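Long-range contacts in L-arabinose ABC transporter, periplasmic L-arabinose-binding protein (Burkholderia thailandensis, PDB 4KZK), which binds beta-D-galactopyranose and probably captures L-arabinose in the periplasm for uptake by an ABC transporter: residues A[143-148]-A[185-190]; A[233-238]-A[260-265]; A[172-177]-A[204-209]; A[47-52]-A[267-272]; A[167-172]-A[196-201]. All coordinates share one frame; numbering follows the deposited sequence. Where two conformers were deposited one is given.

Contact 1: residues A[143-148]-A[185-190]. With GAL (beta-D-galactopyranose), chain B.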
# COMPACT_ATOMS: atom_id res chain seq x y z
N SER A 143 5.68 -5.41 6.34
CA SER A 143 6.57 -6.53 6.02
C SER A 143 6.18 -7.10 4.66
O SER A 143 5.43 -8.07 4.55
CB SER A 143 6.52 -7.61 7.12
OG SER A 143 7.65 -8.49 6.96
N ALA A 144 6.67 -6.45 3.61
CA ALA A 144 6.10 -6.55 2.28
C ALA A 144 6.13 -7.94 1.66
O ALA A 144 5.13 -8.40 1.10
CB ALA A 144 6.74 -5.54 1.35
N TYR A 145 7.26 -8.62 1.77
CA TYR A 145 7.38 -9.95 1.21
C TYR A 145 6.42 -10.91 1.90
O TYR A 145 5.70 -11.65 1.21
CB TYR A 145 8.82 -10.46 1.27
CG TYR A 145 8.96 -11.81 0.61
CD1 TYR A 145 9.05 -11.93 -0.78
CD2 TYR A 145 8.95 -12.99 1.36
CE1 TYR A 145 9.12 -13.18 -1.39
CE2 TYR A 145 9.01 -14.22 0.75
CZ TYR A 145 9.10 -14.31 -0.64
OH TYR A 145 9.17 -15.58 -1.23
N ARG A 146 6.38 -10.89 3.23
CA ARG A 146 5.48 -11.76 3.97
C ARG A 146 4.02 -11.46 3.68
O ARG A 146 3.21 -12.37 3.57
CB ARG A 146 5.73 -11.67 5.48
CG ARG A 146 7.05 -12.26 5.91
CD ARG A 146 7.13 -12.57 7.40
NE ARG A 146 6.11 -11.87 8.18
CZ ARG A 146 6.30 -10.77 8.92
NH1 ARG A 146 7.48 -10.19 9.08
NH2 ARG A 146 5.26 -10.26 9.54
N ILE A 147 3.68 -10.19 3.51
CA ILE A 147 2.32 -9.77 3.15
C ILE A 147 1.96 -10.35 1.78
O ILE A 147 0.88 -10.89 1.56
CB ILE A 147 2.22 -8.23 3.10
CG1 ILE A 147 2.45 -7.63 4.50
CG2 ILE A 147 0.87 -7.78 2.55
CD1 ILE A 147 1.45 -8.03 5.55
N GLY A 148 2.88 -10.20 0.84
CA GLY A 148 2.70 -10.82 -0.46
C GLY A 148 2.46 -12.33 -0.38
O GLY A 148 1.60 -12.87 -1.10
N ARG A 185 5.94 -7.01 -2.47
CA ARG A 185 4.56 -7.49 -2.33
C ARG A 185 4.20 -8.44 -3.45
O ARG A 185 3.62 -9.49 -3.19
CB ARG A 185 3.57 -6.32 -2.33
CG ARG A 185 3.71 -5.41 -1.14
CD ARG A 185 3.02 -4.08 -1.35
NE ARG A 185 3.58 -3.06 -0.47
CZ ARG A 185 2.91 -1.99 -0.02
NH1 ARG A 185 1.64 -1.82 -0.37
NH2 ARG A 185 3.50 -1.09 0.75
N THR A 186 4.53 -8.08 -4.70
CA THR A 186 4.15 -8.93 -5.82
C THR A 186 5.02 -10.17 -5.93
O THR A 186 4.52 -11.23 -6.32
CB THR A 186 4.06 -8.18 -7.17
OG1 THR A 186 5.32 -7.60 -7.51
CG2 THR A 186 3.00 -7.13 -7.09
N THR A 187 6.30 -10.06 -5.59
CA THR A 187 7.21 -11.20 -5.55
C THR A 187 6.73 -12.24 -4.53
O THR A 187 6.70 -13.43 -4.80
CB THR A 187 8.66 -10.75 -5.25
OG1 THR A 187 9.08 -9.83 -6.26
CG2 THR A 187 9.61 -11.93 -5.27
N GLY A 188 6.31 -11.78 -3.35
CA GLY A 188 5.78 -12.71 -2.35
C GLY A 188 4.56 -13.44 -2.85
O GLY A 188 4.42 -14.66 -2.67
N ALA A 189 3.65 -12.70 -3.49
CA ALA A 189 2.44 -13.32 -4.01
C ALA A 189 2.76 -14.37 -5.07
O ALA A 189 2.24 -15.49 -5.06
CB ALA A 189 1.49 -12.25 -4.56
N VAL A 190 3.64 -14.01 -6.01
CA VAL A 190 4.02 -14.98 -7.03
C VAL A 190 4.68 -16.22 -6.41
O VAL A 190 4.38 -17.35 -6.81
CB VAL A 190 4.97 -14.35 -8.09
CG1 VAL A 190 5.56 -15.43 -9.01
CG2 VAL A 190 4.24 -13.32 -8.93
C1 GAL B . 1.95 2.35 0.00
C2 GAL B . 0.69 2.19 -0.84
C3 GAL B . -0.53 2.26 0.10
C4 GAL B . -0.37 1.24 1.22
C5 GAL B . 0.93 1.50 1.95
C6 GAL B . 1.18 0.48 3.05
O1 GAL B . 3.05 2.16 -0.86
O2 GAL B . 0.65 3.23 -1.78
O3 GAL B . -1.75 2.04 -0.62
O4 GAL B . -0.43 -0.08 0.72
O5 GAL B . 2.00 1.36 1.02
O6 GAL B . 2.41 0.74 3.72
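Ala144, in the first turn of helix 144-161, lays its methyl group alongside the root of Arg185, with CB 3.9 Å from CG of the arginine. The carbonyl O of Ala144 meets the CA-H of Arg185 in a weak C-H...O contact. Tyr145 starts out pointing away from helix 180-195, yet CG stands anti to the backbone N (chi1 -176°) and the ring comes back over the partner helix, bringing CE1 to 3.5 Å from CA of Gly188. The methyl of Thr187 touches the same ring carbon, and the phenol OH is held by Asp191 and Arg149. Gly148 then meets the neighbouring backbone directly. Its CA lies 3.2 Å from Arg185 O, and its O lies 3.1 Å from CA of Ala189. Facing Gly148 is Gly188, and with no side chain on either glycine the helix axes approach to 6.6 Å at an angle of 39°. The interface is a worked example of glycine-mediated helix packing, and Arg185, whose backbone takes part in it, carries its side chain on to the sugar. Arg185 runs extended from CG to NE; NH1 donates to GAL O4 at 2.9 Å and NH2 to GAL O5, also at 2.9 Å. Ser238 O takes a further bond from NH1 and Thr181 OG1 one from NH2. The guanidinium thus reads the ring oxygen and the axial O4 together, while protein acceptors restrain its position.

Contact 2: residues A[233-238]-A[260-265]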
# COMPACT_ATOMS: atom_id res chain seq x y z
N TRP A 233 -8.43 -16.80 -14.05
CA TRP A 233 -7.37 -15.86 -13.67
C TRP A 233 -7.30 -15.60 -12.19
O TRP A 233 -8.30 -15.65 -11.50
CB TRP A 233 -7.62 -14.49 -14.31
CG TRP A 233 -7.31 -14.40 -15.76
CD1 TRP A 233 -8.18 -14.60 -16.80
CD2 TRP A 233 -6.05 -14.06 -16.34
NE1 TRP A 233 -7.52 -14.42 -17.99
CE2 TRP A 233 -6.22 -14.06 -17.74
CE3 TRP A 233 -4.79 -13.72 -15.81
CZ2 TRP A 233 -5.17 -13.76 -18.62
CZ3 TRP A 233 -3.76 -13.41 -16.68
CH2 TRP A 233 -3.96 -13.44 -18.08
N VAL A 234 -6.10 -15.26 -11.73
CA VAL A 234 -5.91 -14.64 -10.43
C VAL A 234 -5.15 -13.35 -10.65
O VAL A 234 -4.45 -13.19 -11.68
CB VAL A 234 -5.19 -15.58 -9.43
CG1 VAL A 234 -5.91 -16.91 -9.28
CG2 VAL A 234 -3.75 -15.82 -9.84
N ALA A 235 -5.30 -12.40 -9.73
CA ALA A 235 -4.67 -11.11 -9.90
C ALA A 235 -4.35 -10.48 -8.57
O ALA A 235 -5.03 -10.72 -7.58
CB ALA A 235 -5.55 -10.18 -10.73
N PHE A 236 -3.33 -9.64 -8.57
CA PHE A 236 -2.91 -8.94 -7.38
C PHE A 236 -1.96 -7.85 -7.80
O PHE A 236 -1.33 -7.91 -8.86
CB PHE A 236 -2.21 -9.92 -6.43
CG PHE A 236 -1.16 -10.78 -7.11
CD1 PHE A 236 -1.53 -11.97 -7.73
CD2 PHE A 236 0.16 -10.37 -7.19
CE1 PHE A 236 -0.60 -12.74 -8.39
CE2 PHE A 236 1.09 -11.15 -7.84
CZ PHE A 236 0.72 -12.33 -8.45
N GLY A 237 -1.80 -6.88 -6.93
CA GLY A 237 -0.87 -5.79 -7.18
C GLY A 237 -0.12 -5.40 -5.94
O GLY A 237 0.34 -6.24 -5.14
N SER A 238 0.06 -4.11 -5.77
CA SER A 238 0.72 -3.58 -4.60
C SER A 238 -0.28 -3.18 -3.52
O SER A 238 0.09 -3.05 -2.36
CB SER A 238 1.60 -2.39 -4.97
OG SER A 238 0.84 -1.37 -5.58
N MET A 260 -12.35 -15.13 -11.84
CA MET A 260 -11.30 -14.23 -11.33
C MET A 260 -11.22 -14.29 -9.81
O MET A 260 -12.22 -14.09 -9.14
CB MET A 260 -11.58 -12.78 -11.74
CG MET A 260 -10.71 -11.72 -11.03
SD MET A 260 -8.94 -11.80 -11.42
CE MET A 260 -8.85 -11.18 -13.10
N ILE A 261 -10.03 -14.56 -9.27
CA ILE A 261 -9.78 -14.41 -7.83
C ILE A 261 -8.68 -13.38 -7.64
O ILE A 261 -7.52 -13.64 -7.97
CB ILE A 261 -9.38 -15.74 -7.16
CG1 ILE A 261 -10.48 -16.78 -7.37
CG2 ILE A 261 -9.09 -15.54 -5.69
CD1 ILE A 261 -10.04 -18.18 -7.01
N ALA A 262 -9.04 -12.22 -7.11
CA ALA A 262 -8.11 -11.13 -6.90
C ALA A 262 -8.07 -10.78 -5.43
O ALA A 262 -9.11 -10.70 -4.79
CB ALA A 262 -8.55 -9.92 -7.72
N VAL A 263 -6.86 -10.57 -4.91
CA VAL A 263 -6.69 -10.23 -3.49
C VAL A 263 -5.76 -9.03 -3.40
O VAL A 263 -4.67 -9.04 -3.99
CB VAL A 263 -6.14 -11.43 -2.68
CG1 VAL A 263 -5.75 -11.02 -1.26
CG2 VAL A 263 -7.14 -12.55 -2.66
N GLY A 264 -6.20 -8.01 -2.70
CA GLY A 264 -5.44 -6.79 -2.52
C GLY A 264 -4.68 -6.72 -1.22
O GLY A 264 -4.55 -7.72 -0.50
N ILE A 265 -4.13 -5.53 -0.98
CA ILE A 265 -3.45 -5.16 0.27
C ILE A 265 -3.98 -3.79 0.71
O ILE A 265 -4.06 -2.88 -0.13
CB ILE A 265 -1.93 -5.11 0.11
CG1 ILE A 265 -1.39 -6.49 -0.27
CG2 ILE A 265 -1.27 -4.57 1.36
CD1 ILE A 265 0.04 -6.44 -0.78
O HOH W 1 -2.33 -7.47 -3.92
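Met260 folds back over Trp233 and Ala235 through three torsions: CG is anti to the backbone N (chi1 168°), and bends at chi2 (66°) and chi3 (73°) place SD and then CE beside the adjacent strand. SD comes to rest 3.8 Å from CB of Ala235, and the methyl CE 3.7 Å from CB of Trp233. The indole itself leads away from this pair and makes edge-to-face contacts with Phe224 and Phe230. On the opposite face of the sheet Val234 packs on Ile261, CG1 to CB 4.2 Å, with Ile155 of helix 144-161 covering the valine. The backbones run parallel, and three hydrogen bonds join them: Ile261 N to Trp233 O (3.0 Å), Ala235 N to Ile261 O, and Val263 N to Ala235 O (3.2 Å). This is the strand pairing of a beta-alpha-beta unit in which helix 240-252 links strand 233-236 to strand 260-264, the repeating element of the Rossmann-like lobes of periplasmic sugar-binding proteins. Beyond Phe236 the chains diverge and a water takes over the link, accepting from Gly237 N at 3.1 Å and lying 2.8 Å from Val263 O. Further on, at the C-terminal ends that face the sugar site, Ile265 reaches across, its CD1 3.7 Å from Ser238 O, and its side chain also packs on Ile147 and Arg185.

Contact 3: residues A[172-177]-A[204-209]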
# COMPACT_ATOMS: atom_id res chain seq x y z
N LEU A 172 -2.02 -12.90 -13.12
CA LEU A 172 -1.82 -11.50 -13.51
C LEU A 172 -1.07 -10.75 -12.41
O LEU A 172 -1.64 -10.44 -11.36
CB LEU A 172 -3.16 -10.83 -13.80
CG LEU A 172 -3.03 -9.42 -14.40
CD1 LEU A 172 -2.33 -9.49 -15.74
CD2 LEU A 172 -4.39 -8.75 -14.50
N ARG A 173 0.19 -10.42 -12.67
CA ARG A 173 1.00 -9.68 -11.72
C ARG A 173 1.06 -8.20 -12.11
O ARG A 173 1.79 -7.82 -13.03
CB ARG A 173 2.42 -10.25 -11.67
CG ARG A 173 3.30 -9.64 -10.60
CD ARG A 173 4.72 -10.16 -10.66
NE ARG A 173 5.54 -9.50 -11.65
CZ ARG A 173 6.25 -8.38 -11.46
NH1 ARG A 173 6.99 -7.91 -12.46
NH2 ARG A 173 6.24 -7.74 -10.30
N LEU A 174 0.28 -7.38 -11.42
CA LEU A 174 0.31 -5.93 -11.65
C LEU A 174 1.58 -5.40 -11.04
O LEU A 174 1.75 -5.47 -9.81
CB LEU A 174 -0.88 -5.24 -10.99
CG LEU A 174 -2.24 -5.56 -11.57
CD1 LEU A 174 -3.31 -5.09 -10.57
CD2 LEU A 174 -2.43 -4.93 -12.93
N ALA A 175 2.47 -4.85 -11.86
CA ALA A 175 3.83 -4.56 -11.42
C ALA A 175 4.15 -3.08 -11.39
O ALA A 175 3.85 -2.33 -12.34
CB ALA A 175 4.81 -5.27 -12.31
N TYR A 176 4.80 -2.66 -10.32
CA TYR A 176 5.37 -1.33 -10.22
C TYR A 176 6.72 -1.52 -9.54
O TYR A 176 6.95 -1.07 -8.41
CB TYR A 176 4.45 -0.39 -9.46
CG TYR A 176 4.81 1.06 -9.59
CD1 TYR A 176 4.57 1.75 -10.77
CD2 TYR A 176 5.32 1.78 -8.52
CE1 TYR A 176 4.86 3.09 -10.89
CE2 TYR A 176 5.62 3.13 -8.64
CZ TYR A 176 5.39 3.78 -9.83
OH TYR A 176 5.68 5.12 -9.97
N ASP A 177 7.58 -2.24 -10.26
CA ASP A 177 8.81 -2.78 -9.69
C ASP A 177 9.86 -1.73 -9.34
O ASP A 177 10.82 -2.04 -8.63
CB ASP A 177 9.43 -3.82 -10.63
CG ASP A 177 8.67 -5.15 -10.62
OD1 ASP A 177 7.74 -5.35 -9.82
OD2 ASP A 177 9.02 -6.03 -11.42
N VAL A 204 1.92 -13.61 -15.87
CA VAL A 204 1.85 -12.55 -16.86
C VAL A 204 2.15 -11.22 -16.18
O VAL A 204 1.35 -10.70 -15.40
CB VAL A 204 0.46 -12.52 -17.53
CG1 VAL A 204 0.34 -11.35 -18.48
CG2 VAL A 204 0.21 -13.85 -18.25
N ASP A 205 3.31 -10.66 -16.48
CA ASP A 205 3.66 -9.36 -15.94
C ASP A 205 2.84 -8.26 -16.63
O ASP A 205 2.72 -8.23 -17.86
CB ASP A 205 5.15 -9.08 -16.16
CG ASP A 205 6.03 -9.67 -15.06
OD1 ASP A 205 5.59 -10.52 -14.27
OD2 ASP A 205 7.21 -9.23 -14.98
N ALA A 206 2.27 -7.38 -15.82
CA ALA A 206 1.46 -6.26 -16.28
C ALA A 206 2.02 -4.98 -15.66
O ALA A 206 1.49 -4.46 -14.67
CB ALA A 206 -0.00 -6.48 -15.89
N PRO A 207 3.10 -4.45 -16.25
CA PRO A 207 3.76 -3.26 -15.71
C PRO A 207 2.90 -2.01 -15.84
O PRO A 207 2.36 -1.72 -16.89
CB PRO A 207 5.04 -3.16 -16.55
CG PRO A 207 4.65 -3.74 -17.85
CD PRO A 207 3.74 -4.89 -17.50
N GLU A 208 2.79 -1.28 -14.75
CA GLU A 208 1.93 -0.09 -14.64
C GLU A 208 2.69 1.21 -14.86
O GLU A 208 3.81 1.35 -14.38
CB GLU A 208 1.34 -0.04 -13.23
CG GLU A 208 0.47 -1.23 -12.88
CD GLU A 208 0.20 -1.38 -11.40
OE1 GLU A 208 1.09 -1.03 -10.58
OE2 GLU A 208 -0.91 -1.83 -11.05
N MET A 209 2.07 2.16 -15.55
CA MET A 209 2.68 3.47 -15.74
C MET A 209 2.65 4.24 -14.42
O MET A 209 3.59 4.97 -14.10
CB MET A 209 1.95 4.26 -16.82
CG MET A 209 2.58 5.62 -17.09
SD MET A 209 1.86 6.48 -18.49
CE MET A 209 2.52 5.54 -19.87
O HOH W 2 6.03 -0.21 -14.02
O HOH W 3 4.79 6.37 -11.96
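Arg173 presents the edge of its guanidinium to Asp205, while one face is covered toward the rim by CB of Ala175, 3.1 Å above the plane. The second flat group, the Tyr176 ring, has Glu208 O and Met209 O at its edge, near its plane; a water there joins the phenol OH to Met209 O. The setting is the parallel pairing of a beta-alpha-beta unit, strand 170-175, helix 180-195, strand 203-207, the last being the outermost strand on this side of the sheet. Arg173 and Asp205 lie side by side in a salt bridge, and a bend at chi3 (82°) sets NE against OD1 at 2.8 Å. NH1 adds a bond to OD2 of Asp205 at 2.9 Å, completing a side-on grip. Both donors approach from above the carboxylate plane, which is turned 64° from the guanidinium. A second salt bridge makes this a network of three residues: Asp177 is held end-on by NH1 and NH2, and NH2 meets the syn lone pair of its OD1 at 2.9 Å. The two carboxylates come within 5.1 Å of each other (Asp177 OD2 to Asp205 OD2), a repulsion that the shared arginine probably offsets; Thr186 OG1 also bonds to NH2. Four backbone bonds link the chains, from Arg173 N to Val204 O through to Glu208 N to Ala175 O (2.8 Å). On the other face of the sheet Leu172 CD1 meets CB of Ala206 at 3.8 Å, beneath helices 213-226 and 240-252. Beyond it, the carboxylate oxygen OE2 of Glu208 lies 3.4 Å from CB of Leu174.

Contact 4: residues A[47-52]-A[267-272]. With GAL (beta-D-galactopyranose), chain B.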
# COMPACT_ATOMS: atom_id res chain seq x y z
N ASP A 47 -6.30 10.38 -2.48
CA ASP A 47 -7.46 9.66 -3.01
C ASP A 47 -7.35 8.15 -2.78
O ASP A 47 -8.17 7.39 -3.29
CB ASP A 47 -7.68 10.00 -4.49
CG ASP A 47 -6.52 9.63 -5.38
OD1 ASP A 47 -5.38 9.48 -4.87
OD2 ASP A 47 -6.71 9.52 -6.61
N ASP A 48 -6.34 7.73 -2.03
CA ASP A 48 -6.21 6.35 -1.54
C ASP A 48 -6.64 6.39 -0.07
O ASP A 48 -6.03 7.10 0.74
CB ASP A 48 -4.75 5.89 -1.67
CG ASP A 48 -4.45 4.58 -0.96
OD1 ASP A 48 -5.33 4.02 -0.28
OD2 ASP A 48 -3.27 4.14 -1.07
N PRO A 49 -7.71 5.64 0.28
CA PRO A 49 -8.27 5.76 1.64
C PRO A 49 -7.31 5.30 2.71
O PRO A 49 -7.50 5.66 3.87
CB PRO A 49 -9.51 4.88 1.58
CG PRO A 49 -9.25 3.91 0.49
CD PRO A 49 -8.45 4.67 -0.54
N TRP A 50 -6.29 4.52 2.36
CA TRP A 50 -5.23 4.20 3.32
C TRP A 50 -4.63 5.45 3.95
O TRP A 50 -4.41 5.51 5.16
CB TRP A 50 -4.13 3.35 2.65
CG TRP A 50 -2.97 3.11 3.52
CD1 TRP A 50 -1.74 3.71 3.45
CD2 TRP A 50 -2.92 2.25 4.65
NE1 TRP A 50 -0.93 3.25 4.45
CE2 TRP A 50 -1.64 2.35 5.20
CE3 TRP A 50 -3.86 1.41 5.27
CZ2 TRP A 50 -1.26 1.64 6.35
CZ3 TRP A 50 -3.47 0.71 6.38
CH2 TRP A 50 -2.18 0.81 6.90
N PHE A 51 -4.37 6.47 3.13
CA PHE A 51 -3.75 7.68 3.64
C PHE A 51 -4.74 8.52 4.41
O PHE A 51 -4.37 9.18 5.37
CB PHE A 51 -3.06 8.45 2.49
CG PHE A 51 -1.86 7.73 1.97
CD1 PHE A 51 -0.76 7.55 2.76
CD2 PHE A 51 -1.85 7.15 0.72
CE1 PHE A 51 0.32 6.81 2.31
CE2 PHE A 51 -0.79 6.40 0.27
CZ PHE A 51 0.31 6.26 1.07
N GLN A 52 -5.99 8.46 4.02
CA GLN A 52 -7.05 9.07 4.82
C GLN A 52 -7.11 8.40 6.20
O GLN A 52 -7.32 9.06 7.24
CB GLN A 52 -8.41 9.00 4.09
CG GLN A 52 -8.47 9.83 2.80
CD GLN A 52 -8.38 11.34 3.01
OE1 GLN A 52 -8.62 11.84 4.11
NE2 GLN A 52 -8.02 12.08 1.96
N GLY A 267 -6.98 -3.34 3.02
CA GLY A 267 -8.23 -3.63 3.71
C GLY A 267 -9.02 -2.39 4.12
O GLY A 267 -9.86 -2.43 5.03
N SER A 268 -8.74 -1.27 3.44
CA SER A 268 -9.43 0.00 3.66
C SER A 268 -10.61 0.14 2.68
O SER A 268 -11.15 -0.87 2.20
CB SER A 268 -8.44 1.16 3.53
OG SER A 268 -9.02 2.40 3.87
N GLN A 269 -11.04 1.37 2.42
CA GLN A 269 -12.34 1.57 1.79
C GLN A 269 -12.48 1.04 0.37
O GLN A 269 -13.58 0.74 -0.04
CB GLN A 269 -12.72 3.06 1.85
CG GLN A 269 -12.77 3.64 3.28
CD GLN A 269 -13.76 2.94 4.20
OE1 GLN A 269 -13.48 2.63 5.37
NE2 GLN A 269 -14.89 2.67 3.68
N VAL A 270 -11.39 0.88 -0.36
CA VAL A 270 -11.49 0.27 -1.69
C VAL A 270 -11.91 -1.21 -1.56
O VAL A 270 -12.77 -1.68 -2.30
CB VAL A 270 -10.19 0.40 -2.49
CG1 VAL A 270 -10.26 -0.36 -3.79
CG2 VAL A 270 -9.83 1.87 -2.74
N ALA A 271 -11.36 -1.92 -0.58
CA ALA A 271 -11.74 -3.31 -0.33
C ALA A 271 -13.18 -3.34 0.13
O ALA A 271 -14.01 -4.14 -0.33
CB ALA A 271 -10.84 -3.91 0.73
N LEU A 272 -13.51 -2.46 1.07
CA LEU A 272 -14.84 -2.46 1.66
C LEU A 272 -15.91 -2.13 0.63
O LEU A 272 -17.03 -2.65 0.70
CB LEU A 272 -14.92 -1.48 2.82
CG LEU A 272 -13.90 -1.65 3.95
CD1 LEU A 272 -14.35 -0.79 5.13
CD2 LEU A 272 -13.73 -3.11 4.34
C1 GAL B . 1.95 2.35 0.00
C2 GAL B . 0.69 2.19 -0.84
C3 GAL B . -0.53 2.26 0.10
C4 GAL B . -0.37 1.24 1.22
C5 GAL B . 0.93 1.50 1.95
C6 GAL B . 1.18 0.48 3.05
O1 GAL B . 3.05 2.16 -0.86
O2 GAL B . 0.65 3.23 -1.78
O3 GAL B . -1.75 2.04 -0.62
O4 GAL B . -0.43 -0.08 0.72
O5 GAL B . 2.00 1.36 1.02
O6 GAL B . 2.41 0.74 3.72
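Pro49 carries this contact, its ring pressed against the start of helix 269-276. CB of Pro49 lies 3.4 Å from OG of Ser268 and 3.7 Å from CB of Gln269, and its CD touches CG2 of Val270 at 3.8 Å, the two side chains crossing at about a right angle. OG of Ser268 is set anti to its backbone N (chi1 -173°), where it also bonds to Asp53 OD2, one turn along the proline's helix. On the sugar side of Pro49 stand its two neighbours. Asp48 caps helix 49-65: OD1 accepts from Trp50 N at 2.9 Å, the donor sitting above the carboxylate plane, while OD2 takes the hydroxyl of GAL O3 at 2.6 Å. Trp50 lays one face of its indole over GAL C4, with NE1 3.6 Å from GAL C5, consistent with the CH-pi stacking familiar in sugar-binding proteins. Farther out, NE1 of Trp50 donates to Asp123 OD1, itself a galactose-binding residue, and His294 meets the indole edge-to-face; CD1 of Trp50 sits 3.8 Å over the centre of the Phe51 ring. Gly267 is tied to Asp240 and Arg332. The example illustrates cleft closure in a two-lobed binding protein: between the two segments the lobes meet through the proline's apolar surface, with one hydrogen bond just beyond, Ser268 to Asp53, while Asp48 bonds to the sugar and Trp50 stacks on it, consistent with the ligand stabilising the closed form.

Contact 5: residues A[167-172]-A[196-201]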
# COMPACT_ATOMS: atom_id res chain seq x y z
N ALA A 167 -2.35 -25.36 -12.27
CA ALA A 167 -1.41 -25.39 -13.38
C ALA A 167 -1.94 -24.75 -14.67
O ALA A 167 -1.17 -24.51 -15.59
CB ALA A 167 -0.98 -26.82 -13.66
N GLU A 168 -3.24 -24.49 -14.74
CA GLU A 168 -3.85 -23.92 -15.93
C GLU A 168 -4.34 -22.49 -15.74
O GLU A 168 -4.91 -21.92 -16.66
CB GLU A 168 -5.01 -24.81 -16.39
CG GLU A 168 -4.53 -26.11 -17.02
CD GLU A 168 -5.67 -26.94 -17.59
OE1 GLU A 168 -6.83 -26.71 -17.19
OE2 GLU A 168 -5.39 -27.82 -18.44
N VAL A 169 -4.07 -21.90 -14.58
CA VAL A 169 -4.62 -20.58 -14.24
C VAL A 169 -3.67 -19.46 -14.65
O VAL A 169 -2.46 -19.53 -14.43
CB VAL A 169 -4.96 -20.50 -12.74
CG1 VAL A 169 -5.44 -19.10 -12.35
CG2 VAL A 169 -6.04 -21.52 -12.39
N GLY A 170 -4.22 -18.43 -15.29
CA GLY A 170 -3.46 -17.23 -15.60
C GLY A 170 -3.17 -16.46 -14.32
O GLY A 170 -4.06 -16.29 -13.51
N VAL A 171 -1.93 -16.00 -14.17
CA VAL A 171 -1.48 -15.26 -12.99
C VAL A 171 -1.12 -13.84 -13.43
O VAL A 171 -0.09 -13.61 -14.06
CB VAL A 171 -0.28 -15.97 -12.32
CG1 VAL A 171 0.21 -15.20 -11.10
CG2 VAL A 171 -0.70 -17.37 -11.93
N LEU A 172 -2.02 -12.90 -13.12
CA LEU A 172 -1.82 -11.50 -13.51
C LEU A 172 -1.07 -10.75 -12.41
O LEU A 172 -1.64 -10.44 -11.36
CB LEU A 172 -3.16 -10.83 -13.80
CG LEU A 172 -3.03 -9.42 -14.40
CD1 LEU A 172 -2.33 -9.49 -15.74
CD2 LEU A 172 -4.39 -8.75 -14.50
N ALA A 196 2.22 -23.29 -4.54
CA ALA A 196 0.91 -23.93 -4.50
C ALA A 196 0.55 -24.58 -5.82
O ALA A 196 -0.57 -25.03 -6.01
CB ALA A 196 -0.14 -22.88 -4.14
N GLY A 197 1.49 -24.61 -6.76
CA GLY A 197 1.28 -25.33 -8.00
C GLY A 197 0.88 -24.51 -9.21
O GLY A 197 0.64 -25.07 -10.28
N PHE A 198 0.82 -23.19 -9.06
CA PHE A 198 0.62 -22.32 -10.21
C PHE A 198 1.91 -22.31 -11.01
O PHE A 198 3.00 -22.41 -10.44
CB PHE A 198 0.22 -20.90 -9.77
CG PHE A 198 -1.18 -20.82 -9.22
CD1 PHE A 198 -1.47 -21.32 -7.94
CD2 PHE A 198 -2.19 -20.25 -9.96
CE1 PHE A 198 -2.76 -21.26 -7.44
CE2 PHE A 198 -3.48 -20.17 -9.44
CZ PHE A 198 -3.77 -20.70 -8.20
N ALA A 199 1.78 -22.20 -12.33
CA ALA A 199 2.90 -22.40 -13.24
C ALA A 199 3.64 -21.09 -13.52
O ALA A 199 3.02 -20.05 -13.82
CB ALA A 199 2.40 -23.00 -14.54
N ALA A 200 4.97 -21.15 -13.43
CA ALA A 200 5.81 -20.00 -13.72
C ALA A 200 5.53 -19.47 -15.13
O ALA A 200 5.50 -18.26 -15.35
CB ALA A 200 7.28 -20.36 -13.56
N ALA A 201 5.29 -20.39 -16.07
CA ALA A 201 5.00 -20.02 -17.45
C ALA A 201 3.70 -19.24 -17.63
O ALA A 201 3.52 -18.57 -18.66
CB ALA A 201 4.97 -21.26 -18.32
O HOH W 4 -0.72 -21.53 -13.63
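Ala167 and Phe198 bring their CA atoms within 4.9 Å of each other as the chain leaving helix 180-195 swings past the entry to strand 170-175. The aromatic ring does most of the packing. CG of Phe198 stands anti to its carbonyl carbon (chi1 -71°), and the CD2-CE2 side of the ring is directed at two valines: CE2 is 3.6 Å from CB of Val169, and CD2 is 3.8 Å from CG2 of Val171. CG1 of Val169 lies at the ring edge, in its plane, while Leu193 packs on both Phe198 and Val171. The turn that delivers the ring is a Schellman motif, with Gly197 at positive phi (100°) as the C-prime residue and bonds from Phe198 N to Leu193 O and Gly197 N to Lys194 O. It ends the helix of the beta-alpha-beta unit and sends the chain toward strand 203-207, at the end of the lobe away from the sugar. A water bridges the two backbones, donating to Val169 O at 2.8 Å and accepting from Ala199 N at 2.9 Å. Beside it, the methyl CB of Ala199 rests 4.0 Å from Ala167 O.

In the fold
Contacts 1, 2, 3 and 5 build one lobe, and contact 4 joins it to the other beside the sugar. Contacts 2 and 3 share a sheet, their centres 12 Å apart, with strands 233-236 and 170-175 hydrogen-bonded through Val234 O and Leu172 N. Contact 5 continues strand 170-175 away from the pocket and shares Leu172 with contact 3. Helix 180-195 of contact 1 packs on this sheet, Ala189 meeting Phe236 of contact 2 and Val190 meeting Arg173 of contact 3. Contacts 1 and 4 do not touch, their nearest atoms being about 7 Å apart, but both reach GAL; contact 5 lies about 29 Å from contact 4, centre to centre.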